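Local coordinates for protein glutathione s-transferase III (Zea mays, PDB 1AW9) that probably conjugates reduced glutathione to hydrophobic electrophiles, including certain herbicides, as a homodimeric phi-class glutathione transferase of maize, at residues S11-V14 with V15-A18; V114-L117 with L118-L122; E160-L163 with A164-N167. All coordinates share one frame; numbering follows the deposited sequence.

How the contacts relate
The three contacts follow one another along the chain, each a local contact along or at the start of a helix. Contact 1 opens helix 12-23 of the N-terminal, thioredoxin-like domain, whereas contact 2, near the end of the long helix 92-122, and contact 3, at the start of the short helix 163-166, belong to the helical C-terminal domain. The centres of contacts 1 and 3 are about 15 Å apart, yet they touch: Arg16 NE probably donates to Asn167 O, tying the two domains together. Contact 2 lies about 17 Å from contact 1 and about 27 Å from contact 3, centre to centre. Contacts 1 and 2 both reach the second subunit; contact 1 also holds residues of the probable glutathione site.

Contact 1 of 3, residues S11-V14 with V15-A18; sequences SPNV and VRVA
Asn13 OD1 and Arg16 NH1 make the central side-chain bond of this helix start, 2.7 Å long with an N-H...O angle of 154°. The two side chains run side by side in the same direction. OD1 sits at the edge of the guanidinium, near its plane, while NH1 lies tilted from the plane of the amide carbonyl; a second, weak bond joins NH2 to the same OD1. Arg16 leaves the helix extended (chi1 -179°) and then bends at chi3, which brings its guanidinium back to the amide one turn earlier. The Asn13 ND2 bonds both Tyr107 OH and Leu123 O of the second subunit.

Ser11 is the N-cap of helix 12-23, the helix of the beta-alpha-beta unit between strands 3-6 and 28-31 in the thioredoxin-like domain. Its OG accepts from Val14 N at 3.3 Å and, weakly, from Asn13 N. Ser11, Pro12 and Asn13 probably bind glutathione, as in a close relative.

In the backbone, Ser11 O accepts from Val14 N and Val15 N, the latter at 2.9 Å. Val14 and Val17 pack on Leu5 of the sheet, and Val17 also meets Ile70 of helix 67-77.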
# COMPACT_ATOMS: atom_id res chain seq x y z
N SER A 11 -24.19 10.28 -6.43
CA SER A 11 -23.37 9.11 -6.62
C SER A 11 -23.45 8.60 -8.06
O SER A 11 -24.52 8.17 -8.53
CB SER A 11 -23.82 8.05 -5.64
OG SER A 11 -23.78 6.77 -6.23
N PRO A 12 -22.29 8.55 -8.76
CA PRO A 12 -22.27 8.08 -10.15
C PRO A 12 -22.84 6.67 -10.33
O PRO A 12 -23.23 6.28 -11.44
CB PRO A 12 -20.78 8.12 -10.53
CG PRO A 12 -20.20 9.17 -9.64
CD PRO A 12 -20.93 8.90 -8.32
N ASN A 13 -22.85 5.89 -9.27
CA ASN A 13 -23.36 4.54 -9.39
C ASN A 13 -24.88 4.60 -9.40
O ASN A 13 -25.52 3.74 -10.01
CB ASN A 13 -22.77 3.64 -8.30
CG ASN A 13 -21.31 3.24 -8.60
OD1 ASN A 13 -20.96 2.94 -9.74
ND2 ASN A 13 -20.45 3.28 -7.59
N VAL A 14 -25.45 5.62 -8.77
CA VAL A 14 -26.90 5.81 -8.79
C VAL A 14 -27.22 6.39 -10.16
O VAL A 14 -28.13 5.93 -10.84
CB VAL A 14 -27.39 6.78 -7.70
CG1 VAL A 14 -28.86 7.20 -7.93
CG2 VAL A 14 -27.25 6.10 -6.37
N VAL A 15 -26.41 7.34 -10.63
CA VAL A 15 -26.62 7.92 -11.95
C VAL A 15 -26.53 6.88 -13.08
O VAL A 15 -27.18 7.03 -14.10
CB VAL A 15 -25.68 9.11 -12.20
CG1 VAL A 15 -25.88 9.68 -13.62
CG2 VAL A 15 -25.92 10.17 -11.14
N ARG A 16 -25.73 5.82 -12.92
CA ARG A 16 -25.64 4.79 -13.94
C ARG A 16 -26.98 4.09 -14.12
O ARG A 16 -27.28 3.55 -15.21
CB ARG A 16 -24.60 3.71 -13.59
CG ARG A 16 -24.44 2.58 -14.67
CD ARG A 16 -23.54 1.33 -14.31
NE ARG A 16 -22.13 1.68 -14.18
CZ ARG A 16 -21.52 1.90 -13.02
NH1 ARG A 16 -22.19 1.75 -11.88
NH2 ARG A 16 -20.33 2.49 -13.00
N VAL A 17 -27.74 3.98 -13.03
CA VAL A 17 -29.05 3.30 -13.08
C VAL A 17 -30.09 4.25 -13.64
O VAL A 17 -30.86 3.87 -14.50
CB VAL A 17 -29.49 2.77 -11.70
CG1 VAL A 17 -30.83 2.06 -11.83
CG2 VAL A 17 -28.46 1.79 -11.17
N ALA A 18 -30.08 5.49 -13.16
CA ALA A 18 -30.99 6.52 -13.63
C ALA A 18 -30.83 6.62 -15.17
O ALA A 18 -31.82 6.73 -15.90
CB ALA A 18 -30.65 7.85 -12.95

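Contact 2 of 3, residues V114-L117 with L118-L122; sequences VFQL and LVRPL
Phe115 and Gln116 meet Arg120 along the last turns of helix 92-122, in the all-helical C-terminal domain of the glutathione transferase fold. A wider pi-type turn at 115-117 changes the usual spacing here: Arg120 N bonds Phe115 O, five residues back, at 3.1 Å. The following Pro121 has no N-H to give, and the helix is kinked there; Pro121 CD lies 3.4 Å from Gln116 O.

The Arg120 side chain can be followed outward from this backbone. CB lies over the preceding turn, near the carbonyl oxygens of Phe115 and Gln116. Arg120 CG then passes obliquely against the aromatic ring, 3.2 Å from Phe115 CZ, and Arg120 CD continues past Phe115 CE2 while also approaching Gln116 OE1. The bend at chi3 turns the rest of the chain, leaving the guanidinium only 11° from parallel to the ring plane, although the aliphatic CG and CD make the closer contacts with the ring.

The same ring is approached by Val119. The side chains of Val119 and Phe115 cross at about a right angle, and Val119 CB is 3.7 Å from Phe115 CD1. Further round the helix, Val114 CG1 and Leu118 CD1 touch at 4.1 Å, and both residues pack on Tyr174 of helix 169-176. The Phe115 ring meets its counterpart Phe115 of the second subunit, and Val119 packs on Leu123 of that subunit, so this face of the helix forms part of the dimer interface.

Gln116 OE1 also accepts from the backbone N of Asp128. At the end of the arginine, Arg120 NH1 donates to Gln116 OE1 on a lone pair in the amide plane, at 3.1 Å with an N-H...O angle of 166°, although amide and guanidinium planes stand 81° apart.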
# COMPACT_ATOMS: atom_id res chain seq x y z
N VAL A 114 -12.30 9.60 -9.97
CA VAL A 114 -13.42 10.48 -9.60
C VAL A 114 -13.41 10.66 -8.10
O VAL A 114 -13.63 11.76 -7.61
CB VAL A 114 -14.77 9.88 -10.06
CG1 VAL A 114 -15.90 10.56 -9.34
CG2 VAL A 114 -14.89 10.03 -11.57
N PHE A 115 -13.06 9.61 -7.39
CA PHE A 115 -13.00 9.68 -5.96
C PHE A 115 -11.91 10.61 -5.40
O PHE A 115 -12.15 11.36 -4.46
CB PHE A 115 -12.81 8.32 -5.35
CG PHE A 115 -12.53 8.40 -3.91
CD1 PHE A 115 -13.52 8.85 -3.05
CD2 PHE A 115 -11.23 8.22 -3.44
CE1 PHE A 115 -13.24 9.12 -1.73
CE2 PHE A 115 -10.94 8.49 -2.12
CZ PHE A 115 -11.94 8.94 -1.26
N GLN A 116 -10.69 10.46 -5.89
CA GLN A 116 -9.59 11.29 -5.43
C GLN A 116 -9.67 12.76 -5.89
O GLN A 116 -9.32 13.67 -5.15
CB GLN A 116 -8.26 10.71 -5.93
CG GLN A 116 -7.92 9.38 -5.38
CD GLN A 116 -7.59 9.45 -3.94
OE1 GLN A 116 -7.10 10.48 -3.46
NE2 GLN A 116 -7.84 8.39 -3.22
N LEU A 117 -10.12 12.98 -7.13
CA LEU A 117 -10.15 14.32 -7.68
C LEU A 117 -11.42 15.13 -7.45
O LEU A 117 -11.38 16.35 -7.54
CB LEU A 117 -9.83 14.27 -9.19
CG LEU A 117 -8.53 13.60 -9.62
CD1 LEU A 117 -8.52 13.29 -11.11
CD2 LEU A 117 -7.37 14.48 -9.24
N LEU A 118 -12.54 14.46 -7.15
CA LEU A 118 -13.82 15.14 -6.91
C LEU A 118 -14.38 15.04 -5.50
O LEU A 118 -14.76 16.05 -4.92
CB LEU A 118 -14.89 14.63 -7.86
CG LEU A 118 -14.80 15.16 -9.27
CD1 LEU A 118 -15.93 14.56 -10.07
CD2 LEU A 118 -14.91 16.67 -9.25
N VAL A 119 -14.46 13.81 -4.99
CA VAL A 119 -15.00 13.54 -3.66
C VAL A 119 -14.13 14.01 -2.48
O VAL A 119 -14.60 14.75 -1.61
CB VAL A 119 -15.27 12.04 -3.50
CG1 VAL A 119 -15.89 11.73 -2.11
CG2 VAL A 119 -16.17 11.55 -4.66
N ARG A 120 -12.88 13.56 -2.45
CA ARG A 120 -11.97 13.93 -1.37
C ARG A 120 -11.83 15.40 -1.11
O ARG A 120 -11.83 15.81 0.04
CB ARG A 120 -10.59 13.31 -1.57
CG ARG A 120 -10.64 11.83 -1.42
CD ARG A 120 -9.30 11.27 -1.18
NE ARG A 120 -8.78 11.73 0.09
CZ ARG A 120 -7.49 11.72 0.41
NH1 ARG A 120 -6.58 11.26 -0.46
NH2 ARG A 120 -7.09 12.20 1.59
N PRO A 121 -11.60 16.21 -2.15
CA PRO A 121 -11.47 17.64 -1.90
C PRO A 121 -12.78 18.18 -1.31
O PRO A 121 -12.76 19.05 -0.46
CB PRO A 121 -11.19 18.20 -3.29
CG PRO A 121 -10.53 17.08 -3.98
CD PRO A 121 -11.36 15.92 -3.57
N LEU A 122 -13.93 17.66 -1.73
CA LEU A 122 -15.20 18.12 -1.17
C LEU A 122 -15.31 17.78 0.33
O LEU A 122 -16.07 18.39 1.07
CB LEU A 122 -16.38 17.48 -1.90
CG LEU A 122 -16.71 17.97 -3.31
CD1 LEU A 122 -17.80 17.10 -3.92
CD2 LEU A 122 -17.15 19.43 -3.29

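Contact 3 of 3, residues E160-L163 with A164-N167; sequences EFTL and ADAN
Extended backbone through Phe161 and Thr162 turns into helix 163-166, where Thr162 O accepts from Ala166 N at 3.3 Å and, more weakly, from Asp165 N. Leu163 O continues the pattern by taking Asn167 N at 3.0 Å.

Asp165 reaches back along the helix start, and its OD1 receives Thr162 N in an almost straight bond of 3.0 Å and 177°, on the anti side of the carboxylate. Thr162 OG1 accepts weakly from Ala164 N; a chi1 of 62° places OG1 between the backbone N and the carbonyl carbon, facing the first turn. A water donates to Asp165 OD1 and Glu160 O and accepts from Thr162 OG1, bridging loop and helix. The other carboxylate oxygen, OD2, is held by Trp193 NE1 and Leu156 N, so both oxygens of this buried group are engaged.

The Phe161 ring slides past Asp165 in the opposite direction, with CD2 3.8 Å from Asp165 CB, and reaches Ala166 CB with its CZ at 3.7 Å. Arg200 makes a cation-pi contact with the same ring. Thr162 at the N-cap and Asp165, whose carboxylate takes Thr162 N, form a capping box, the N-capping motif that opens this short helix within the C-terminal domain of the glutathione transferase fold.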
# COMPACT_ATOMS: atom_id res chain seq x y z
N GLU A 160 -25.38 0.39 -33.31
CA GLU A 160 -26.33 1.02 -32.40
C GLU A 160 -25.89 1.12 -30.97
O GLU A 160 -25.05 0.36 -30.51
CB GLU A 160 -27.67 0.28 -32.46
CG GLU A 160 -27.54 -1.24 -32.53
CD GLU A 160 -27.88 -1.79 -33.91
OE1 GLU A 160 -28.67 -1.12 -34.63
OE2 GLU A 160 -27.35 -2.87 -34.26
N PHE A 161 -26.49 2.09 -30.29
CA PHE A 161 -26.25 2.38 -28.90
C PHE A 161 -26.95 1.27 -28.10
O PHE A 161 -28.12 0.95 -28.33
CB PHE A 161 -26.82 3.76 -28.59
CG PHE A 161 -26.82 4.12 -27.14
CD1 PHE A 161 -27.90 3.78 -26.32
CD2 PHE A 161 -25.79 4.89 -26.61
CE1 PHE A 161 -27.96 4.21 -25.02
CE2 PHE A 161 -25.84 5.33 -25.28
CZ PHE A 161 -26.92 4.99 -24.49
N THR A 162 -26.18 0.60 -27.23
CA THR A 162 -26.72 -0.47 -26.43
C THR A 162 -26.42 -0.22 -24.97
O THR A 162 -25.93 0.85 -24.59
CB THR A 162 -26.15 -1.87 -26.85
OG1 THR A 162 -24.73 -1.89 -26.64
CG2 THR A 162 -26.44 -2.17 -28.32
N LEU A 163 -26.76 -1.22 -24.14
CA LEU A 163 -26.54 -1.18 -22.71
C LEU A 163 -25.04 -0.97 -22.43
O LEU A 163 -24.66 -0.23 -21.52
CB LEU A 163 -27.02 -2.50 -22.10
CG LEU A 163 -27.00 -2.64 -20.57
CD1 LEU A 163 -27.94 -1.61 -19.92
CD2 LEU A 163 -27.38 -4.06 -20.20
N ALA A 164 -24.20 -1.62 -23.24
CA ALA A 164 -22.75 -1.49 -23.09
C ALA A 164 -22.31 -0.03 -23.04
O ALA A 164 -21.52 0.33 -22.16
CB ALA A 164 -22.02 -2.24 -24.21
N ASP A 165 -22.87 0.83 -23.90
CA ASP A 165 -22.47 2.25 -23.90
C ASP A 165 -23.07 3.03 -22.74
O ASP A 165 -22.39 3.87 -22.14
CB ASP A 165 -22.86 2.96 -25.22
CG ASP A 165 -22.51 2.14 -26.45
OD1 ASP A 165 -23.33 1.31 -26.83
OD2 ASP A 165 -21.41 2.25 -27.03
N ALA A 166 -24.33 2.74 -22.43
CA ALA A 166 -25.05 3.45 -21.39
C ALA A 166 -24.42 3.28 -20.01
O ALA A 166 -24.43 4.22 -19.19
CB ALA A 166 -26.54 2.98 -21.39
N ASN A 167 -23.85 2.10 -19.76
CA ASN A 167 -23.20 1.78 -18.49
C ASN A 167 -21.96 2.63 -18.24
O ASN A 167 -21.52 2.79 -17.10
CB ASN A 167 -22.87 0.28 -18.40
CG ASN A 167 -24.04 -0.55 -17.87
OD1 ASN A 167 -25.06 -0.01 -17.43
ND2 ASN A 167 -23.89 -1.85 -17.86
O HOH W 1 -23.22 -0.74 -28.63